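Local coordinates for protein DNA polymerase (Pyrobaculum calidifontis, PDB 5MDN) that probably extends DNA strands from deoxyribonucleoside 5'-triphosphates, releasing diphosphate, as a member of the family B DNA polymerases, at residues R206-R209 with R210-G214; R213-V216 with D217-E221; S241-A244 with K245-V249. All coordinates share one frame; numbering follows the deposited sequence.

Contact 1. Residues R206-R209 with R210-G214; sequences RDDR and RVIRG
The entry into helix 209-222 of the exonuclease domain is built here, where Asp208, at the N-cap position, lies against Val211 and Ile212 of the first turn. The carboxylate of Asp208 does not cap the helix. Its CG stands between the backbone N and the carbonyl carbon (chi1 50°), which turns the carboxylate away from the helix N-terminus, toward Arg243: OD2 accepts a hydrogen bond from Val186 N and forms a salt bridge with Arg243 of helix 232-247. The negative charge of this buried side chain is therefore matched from the neighbouring helix, probably favouring the ionised state.

What Asp208 gives to its own helix is mostly apolar. Its CB packs on one methyl of Val211, with CB and CG1 3.5 Å apart, while the other methyl, CG2, is turned from that contact, anti to the backbone N. Ile212 comes alongside the Asp208 carbonyl with its long branch: CG1 lies 3.7 Å from Asp208 O, and CD1 continues past it toward the carboxylate, ending 4.3 Å from Asp208 OD2.

Regular helical bonding starts one residue later. Arg213 N donates to Arg209 O over 3.1 Å with an N-H...O angle of 162°, and Gly214 N follows with a bond to Arg210 O of 2.9 Å. The side chain of Arg209 runs extended from CG to NE away from this turn, and that of Arg210, bent at chi3, also ends clear of it. Both are exposed, so the turn has a charged outer side and a buried side made by Asp208, Val211 and Ile212.

Following directly on the loop after strand 198-202, this turn rests through Ile212 and Asp208 on helix 232-247, where Leu247 touches both and Arg243 also packs on Ile212.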
loop_
_atom_site.group_PDB
_atom_site.type_symbol
_atom_site.label_atom_id
_atom_site.label_comp_id
_atom_site.label_asym_id
_atom_site.label_seq_id
_atom_site.Cartn_x
_atom_site.Cartn_y
_atom_site.Cartn_z
ATOM N N ARG A 206 1.398 24.232 -26.301
ATOM C CA ARG A 206 0.896 24.861 -25.068
ATOM C C ARG A 206 -0.625 24.899 -24.953
ATOM O O ARG A 206 -1.134 25.599 -24.067
ATOM C CB ARG A 206 1.421 26.287 -24.868
ATOM C CG ARG A 206 2.921 26.406 -25.019
ATOM C CD ARG A 206 3.634 25.695 -23.893
ATOM N NE ARG A 206 3.795 26.582 -22.748
ATOM C CZ ARG A 206 4.915 27.244 -22.486
ATOM N NH1 ARG A 206 5.965 27.098 -23.282
ATOM N NH2 ARG A 206 4.988 28.043 -21.430
ATOM N N ASP A 207 -1.371 24.189 -25.798
ATOM C CA ASP A 207 -2.825 24.121 -25.684
ATOM C C ASP A 207 -3.237 22.657 -25.630
ATOM O O ASP A 207 -2.954 21.898 -26.563
ATOM C CB ASP A 207 -3.525 24.832 -26.844
ATOM C CG ASP A 207 -5.042 24.766 -26.734
ATOM O OD1 ASP A 207 -5.602 25.442 -25.843
ATOM O OD2 ASP A 207 -5.674 24.044 -27.538
ATOM N N ASP A 208 -3.937 22.272 -24.565
ATOM C CA ASP A 208 -4.166 20.872 -24.241
ATOM C C ASP A 208 -5.655 20.557 -24.144
ATOM O O ASP A 208 -6.089 19.765 -23.303
ATOM C CB ASP A 208 -3.449 20.493 -22.950
ATOM C CG ASP A 208 -3.731 21.456 -21.824
ATOM O OD1 ASP A 208 -3.842 22.671 -22.097
ATOM O OD2 ASP A 208 -3.831 21.001 -20.665
ATOM N N ARG A 209 -6.462 21.191 -24.997
ATOM C CA ARG A 209 -7.876 20.836 -25.069
ATOM C C ARG A 209 -8.082 19.523 -25.813
ATOM O O ARG A 209 -8.925 18.710 -25.419
ATOM C CB ARG A 209 -8.671 21.943 -25.757
ATOM C CG ARG A 209 -8.681 23.282 -25.047
ATOM C CD ARG A 209 -9.459 24.307 -25.862
ATOM N NE ARG A 209 -9.776 25.519 -25.112
ATOM C CZ ARG A 209 -10.904 25.704 -24.434
ATOM N NH1 ARG A 209 -11.831 24.755 -24.412
ATOM N NH2 ARG A 209 -11.109 26.842 -23.784
ATOM N N ARG A 210 -7.329 19.312 -26.898
ATOM C CA ARG A 210 -7.476 18.097 -27.695
ATOM C C ARG A 210 -7.174 16.831 -26.898
ATOM O O ARG A 210 -7.767 15.781 -27.166
ATOM C CB ARG A 210 -6.565 18.159 -28.924
ATOM C CG ARG A 210 -5.099 18.449 -28.611
ATOM C CD ARG A 210 -4.295 18.738 -29.879
ATOM N NE ARG A 210 -4.129 17.536 -30.699
ATOM C CZ ARG A 210 -3.566 17.515 -31.904
ATOM N NH1 ARG A 210 -3.109 18.636 -32.447
ATOM N NH2 ARG A 210 -3.467 16.369 -32.567
ATOM N N VAL A 211 -6.257 16.902 -25.928
ATOM C CA VAL A 211 -5.813 15.696 -25.234
ATOM C C VAL A 211 -6.798 15.298 -24.139
ATOM O O VAL A 211 -7.150 14.120 -24.005
ATOM C CB VAL A 211 -4.387 15.889 -24.683
ATOM C CG1 VAL A 211 -4.274 17.191 -23.913
ATOM C CG2 VAL A 211 -4.000 14.720 -23.794
ATOM N N ILE A 212 -7.261 16.262 -23.338
ATOM C CA ILE A 212 -8.257 15.945 -22.317
ATOM C C ILE A 212 -9.548 15.473 -22.971
ATOM O O ILE A 212 -10.190 14.524 -22.502
ATOM C CB ILE A 212 -8.495 17.157 -21.395
ATOM C CG1 ILE A 212 -7.230 17.485 -20.602
ATOM C CG2 ILE A 212 -9.655 16.888 -20.441
ATOM C CD1 ILE A 212 -7.353 18.728 -19.741
ATOM N N ARG A 213 -9.944 16.123 -24.066
ATOM C CA ARG A 213 -11.096 15.659 -24.830
ATOM C C ARG A 213 -10.867 14.249 -25.364
ATOM O O ARG A 213 -11.771 13.407 -25.327
ATOM C CB ARG A 213 -11.376 16.625 -25.980
ATOM C CG ARG A 213 -12.697 16.390 -26.682
ATOM C CD ARG A 213 -13.861 16.689 -25.750
ATOM N NE ARG A 213 -14.516 15.484 -25.256
ATOM C CZ ARG A 213 -15.185 15.419 -24.110
ATOM N NH1 ARG A 213 -15.289 16.493 -23.339
ATOM N NH2 ARG A 213 -15.756 14.283 -23.737
ATOM N N GLY A 214 -9.660 13.977 -25.867
ATOM C CA GLY A 214 -9.366 12.653 -26.393
ATOM C C GLY A 214 -9.344 11.580 -25.320
ATOM O O GLY A 214 -9.815 10.460 -25.541
#

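Contact 2. Residues R213-V216 with D217-E221; sequences RGFV and DFVKE
Arg213 reaches one turn along helix 209-222 to grip Asp217. From CB the chain leaves with CG anti to the backbone N (chi1 -169°), and the bends at chi2 and chi3 bring it forward along the helix, over the Asp217 carboxylate. CG lies 3.6 Å from Asp217 OD2, and CD passes the same oxygen at 4.0 Å. NE donates to Asp217 OD2 at 3.2 Å; that oxygen lies in the guanidinium plane, yet it is met from above the carboxylate, 50° out of its plane. At the tip, NH2 makes a weak bond to Asp217 OD1, 3.3 Å away. Lys220 NZ stands near the guanidinium plane beyond NH2, 3.4 Å from Arg213 NH2, a close pair of like charges that the shared Asp217 carboxylate probably eases; its own salt bridge to Asp217 OD1 is long. The Lys220 chain gets there across Val216, its CE 4.0 Å from Val216 CG1.

On the buried side, Val219 CG2 sits over one face of the Phe215 ring, a CH-pi contact 4.1 Å from the centroid and 28° off the normal. Phe215 goes on to meet Phe168, and Phe218 packs on strands 186-193 and 198-202.

The whole is an amphipathic helix with a salt-bridge network of i to i+4 (Arg213-Asp217) and i to i+3 (Asp217-Lys220) pairs, laid on the central sheet of an RNase H-like exonuclease domain.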
loop_
_atom_site.group_PDB
_atom_site.type_symbol
_atom_site.label_atom_id
_atom_site.label_comp_id
_atom_site.label_asym_id
_atom_site.label_seq_id
_atom_site.Cartn_x
_atom_site.Cartn_y
_atom_site.Cartn_z
ATOM N N ARG A 213 -9.944 16.123 -24.066
ATOM C CA ARG A 213 -11.096 15.659 -24.830
ATOM C C ARG A 213 -10.867 14.249 -25.364
ATOM O O ARG A 213 -11.771 13.407 -25.327
ATOM C CB ARG A 213 -11.376 16.625 -25.980
ATOM C CG ARG A 213 -12.697 16.390 -26.682
ATOM C CD ARG A 213 -13.861 16.689 -25.750
ATOM N NE ARG A 213 -14.516 15.484 -25.256
ATOM C CZ ARG A 213 -15.185 15.419 -24.110
ATOM N NH1 ARG A 213 -15.289 16.493 -23.339
ATOM N NH2 ARG A 213 -15.756 14.283 -23.737
ATOM N N GLY A 214 -9.660 13.977 -25.867
ATOM C CA GLY A 214 -9.366 12.653 -26.393
ATOM C C GLY A 214 -9.344 11.580 -25.320
ATOM O O GLY A 214 -9.815 10.460 -25.541
ATOM N N PHE A 215 -8.781 11.898 -24.152
ATOM C CA PHE A 215 -8.774 10.946 -23.044
ATOM C C PHE A 215 -10.194 10.595 -22.613
ATOM O O PHE A 215 -10.539 9.417 -22.469
ATOM C CB PHE A 215 -7.976 11.511 -21.869
ATOM C CG PHE A 215 -7.916 10.596 -20.678
ATOM C CD1 PHE A 215 -7.560 9.264 -20.825
ATOM C CD2 PHE A 215 -8.206 11.070 -19.410
ATOM C CE1 PHE A 215 -7.503 8.422 -19.727
ATOM C CE2 PHE A 215 -8.151 10.234 -18.310
ATOM C CZ PHE A 215 -7.799 8.909 -18.468
ATOM N N VAL A 216 -11.029 11.614 -22.388
ATOM C CA VAL A 216 -12.399 11.381 -21.934
ATOM C C VAL A 216 -13.168 10.557 -22.961
ATOM O O VAL A 216 -13.870 9.600 -22.615
ATOM C CB VAL A 216 -13.102 12.718 -21.638
ATOM C CG1 VAL A 216 -14.564 12.483 -21.319
ATOM C CG2 VAL A 216 -12.416 13.432 -20.485
ATOM N N ASP A 217 -13.048 10.917 -24.241
ATOM C CA ASP A 217 -13.762 10.184 -25.283
ATOM C C ASP A 217 -13.294 8.736 -25.370
ATOM O O ASP A 217 -14.101 7.833 -25.616
ATOM C CB ASP A 217 -13.596 10.885 -26.632
ATOM C CG ASP A 217 -14.468 12.118 -26.758
ATOM O OD1 ASP A 217 -15.594 12.101 -26.217
ATOM O OD2 ASP A 217 -14.034 13.098 -27.403
ATOM N N PHE A 218 -11.995 8.494 -25.174
ATOM C CA PHE A 218 -11.488 7.126 -25.248
ATOM C C PHE A 218 -12.018 6.274 -24.098
ATOM O O PHE A 218 -12.400 5.117 -24.304
ATOM C CB PHE A 218 -9.960 7.121 -25.260
ATOM C CG PHE A 218 -9.366 5.784 -25.615
ATOM C CD1 PHE A 218 -9.111 5.455 -26.937
ATOM C CD2 PHE A 218 -9.067 4.855 -24.632
ATOM C CE1 PHE A 218 -8.569 4.229 -27.271
ATOM C CE2 PHE A 218 -8.526 3.626 -24.960
ATOM C CZ PHE A 218 -8.276 3.313 -26.281
ATOM N N VAL A 219 -12.027 6.822 -22.879
ATOM C CA VAL A 219 -12.550 6.079 -21.734
ATOM C C VAL A 219 -14.017 5.731 -21.952
ATOM O O VAL A 219 -14.449 4.602 -21.687
ATOM C CB VAL A 219 -12.341 6.881 -20.435
ATOM C CG1 VAL A 219 -13.039 6.199 -19.266
ATOM C CG2 VAL A 219 -10.857 7.048 -20.149
ATOM N N LYS A 220 -14.802 6.688 -22.447
ATOM C CA LYS A 220 -16.203 6.413 -22.748
ATOM C C LYS A 220 -16.336 5.434 -23.910
ATOM O O LYS A 220 -17.266 4.619 -23.935
ATOM C CB LYS A 220 -16.935 7.718 -23.061
ATOM C CG LYS A 220 -16.981 8.708 -21.906
ATOM C CD LYS A 220 -17.885 9.884 -22.235
ATOM C CE LYS A 220 -17.363 10.662 -23.429
ATOM N NZ LYS A 220 -18.156 11.898 -23.676
ATOM N N GLU A 221 -15.415 5.502 -24.871
ATOM C CA GLU A 221 -15.473 4.631 -26.041
ATOM C C GLU A 221 -15.136 3.194 -25.655
ATOM O O GLU A 221 -15.851 2.253 -26.021
ATOM C CB GLU A 221 -14.498 5.149 -27.106
ATOM C CG GLU A 221 -14.572 4.497 -28.479
ATOM C CD GLU A 221 -15.896 4.783 -29.162
ATOM O OE1 GLU A 221 -16.471 5.861 -28.891
ATOM O OE2 GLU A 221 -16.359 3.945 -29.964
#

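Contact 3. Residues S241-A244 with K245-V249; sequences SERA and KALGV
Over one face of the Arg243 guanidinium lies Leu247, whose CD2 methyl stands 3.5 Å above the centre of the plane. NH1 bonds to Pro181 O, while NE is taken by the salt bridge to Asp208. Arg243 and Leu247 belong to the last turns of helix 232-247, closed by a Schellman motif in which Gly248 leaves the helical conformation.

The arginine comes into place with CG anti to the backbone N (chi1 -176°) and one bend at chi2, after which the chain runs nearly straight. Leu247, one turn on, is turned toward it, so that CD1 lies 3.8 Å from Arg243 NE while CD2 lies 3.6 Å from both CZ and NH2 of Arg243. A buried positive group is thus layered against a leucine on one side and bonded through its nitrogens, which should fix its rotation. With an alanine here, the Asp208 carboxylate would probably be left without its charge partner and Leu247 without the flat surface its methyl rests on.

Along the backbone, Leu247 N donates to Arg243 O at 3.1 Å. The bonds from Lys245 N to Ser241 O and from Ala246 N to Glu242 O are weak. Gly248 then takes a positive phi of 66°, and its N bonds back to Lys245 O over 3.1 Å. Val249 N folds in as well, with a weak bond of 3.2 Å to Ala244 O; these two bonds complete the motif. The Val249 side chain packs on Ile212 and Arg213 of helix 209-222. On the exposed side, Lys245 runs back along the preceding turn, and its CG rests 3.3 Å from Ser241 O.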
loop_
_atom_site.group_PDB
_atom_site.type_symbol
_atom_site.label_atom_id
_atom_site.label_comp_id
_atom_site.label_asym_id
_atom_site.label_seq_id
_atom_site.Cartn_x
_atom_site.Cartn_y
_atom_site.Cartn_z
ATOM N N SER A 241 -7.868 16.680 -12.807
ATOM C CA SER A 241 -9.072 17.251 -12.208
ATOM C C SER A 241 -9.014 18.774 -12.205
ATOM O O SER A 241 -9.955 19.446 -12.644
ATOM C CB SER A 241 -9.257 16.714 -10.789
ATOM O OG SER A 241 -10.294 17.403 -10.112
ATOM N N GLU A 242 -7.916 19.339 -11.701
ATOM C CA GLU A 242 -7.793 20.789 -11.625
ATOM C C GLU A 242 -7.459 21.409 -12.978
ATOM O O GLU A 242 -7.812 22.568 -13.226
ATOM C CB GLU A 242 -6.739 21.165 -10.583
ATOM C CG GLU A 242 -7.122 20.756 -9.167
ATOM C CD GLU A 242 -6.011 20.991 -8.162
ATOM O OE1 GLU A 242 -5.318 22.024 -8.271
ATOM O OE2 GLU A 242 -5.833 20.139 -7.263
ATOM N N ARG A 243 -6.784 20.667 -13.860
ATOM C CA ARG A 243 -6.532 21.173 -15.207
ATOM C C ARG A 243 -7.818 21.235 -16.023
ATOM O O ARG A 243 -8.043 22.202 -16.760
ATOM C CB ARG A 243 -5.493 20.304 -15.917
ATOM C CG ARG A 243 -5.095 20.806 -17.302
ATOM C CD ARG A 243 -4.466 22.185 -17.227
ATOM N NE ARG A 243 -4.061 22.695 -18.535
ATOM C CZ ARG A 243 -3.621 23.932 -18.748
ATOM N NH1 ARG A 243 -3.529 24.787 -17.739
ATOM N NH2 ARG A 243 -3.272 24.314 -19.968
ATOM N N ALA A 244 -8.667 20.210 -15.913
ATOM C CA ALA A 244 -9.912 20.188 -16.674
ATOM C C ALA A 244 -10.838 21.328 -16.274
ATOM O O ALA A 244 -11.641 21.793 -17.090
ATOM C CB ALA A 244 -10.619 18.846 -16.491
ATOM N N LYS A 245 -10.749 21.783 -15.023
ATOM C CA LYS A 245 -11.533 22.935 -14.596
ATOM C C LYS A 245 -11.021 24.216 -15.245
ATOM O O LYS A 245 -11.808 25.034 -15.737
ATOM C CB LYS A 245 -11.493 23.055 -13.073
ATOM C CG LYS A 245 -12.165 21.910 -12.331
ATOM C CD LYS A 245 -12.213 22.191 -10.834
ATOM C CE LYS A 245 -12.678 20.977 -10.040
ATOM N NZ LYS A 245 -14.075 20.585 -10.381
ATOM N N ALA A 246 -9.699 24.410 -15.241
ATOM C CA ALA A 246 -9.112 25.631 -15.784
ATOM C C ALA A 246 -9.404 25.790 -17.273
ATOM O O ALA A 246 -9.607 26.909 -17.756
ATOM C CB ALA A 246 -7.605 25.641 -15.529
ATOM N N LEU A 247 -9.435 24.684 -18.016
ATOM C CA LEU A 247 -9.721 24.733 -19.445
ATOM C C LEU A 247 -11.209 24.685 -19.761
ATOM O O LEU A 247 -11.588 24.910 -20.915
ATOM C CB LEU A 247 -9.013 23.584 -20.170
ATOM C CG LEU A 247 -7.501 23.462 -19.968
ATOM C CD1 LEU A 247 -6.922 22.462 -20.951
ATOM C CD2 LEU A 247 -6.819 24.818 -20.110
ATOM N N GLY A 248 -12.058 24.408 -18.775
ATOM C CA GLY A 248 -13.488 24.330 -19.006
ATOM C C GLY A 248 -13.922 23.192 -19.901
ATOM O O GLY A 248 -14.934 23.312 -20.600
ATOM N N VAL A 249 -13.189 22.088 -19.899
ATOM C CA VAL A 249 -13.613 20.843 -20.529
ATOM C C VAL A 249 -13.846 19.818 -19.421
ATOM O O VAL A 249 -12.927 19.539 -18.639
ATOM C CB VAL A 249 -12.591 20.343 -21.567
ATOM C CG1 VAL A 249 -11.185 20.268 -20.984
ATOM C CG2 VAL A 249 -13.022 18.988 -22.123
#

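All three contacts lie in the exonuclease domain. Contacts 1 and 2 follow one another on helix 209-222, sharing Arg213 and Gly214, with centres about 11 Å apart; after strand 226-229, contact 3 forms the C-terminal end of helix 232-247, about 10 Å from contact 1 and 15 Å from contact 2, centre to centre. Contacts 1 and 3 are joined by the salt bridge Asp208 OD2 to Arg243 NE, 2.7 Å, and Val249 CG2 packs on Arg213 NH1. The start of one helix is thereby tied to the end of the next, beside a sheet whose strand 165-172 carries Asp169; helix 232-247 itself carries Asp236, and both acids bind magnesium in a structure of this protein.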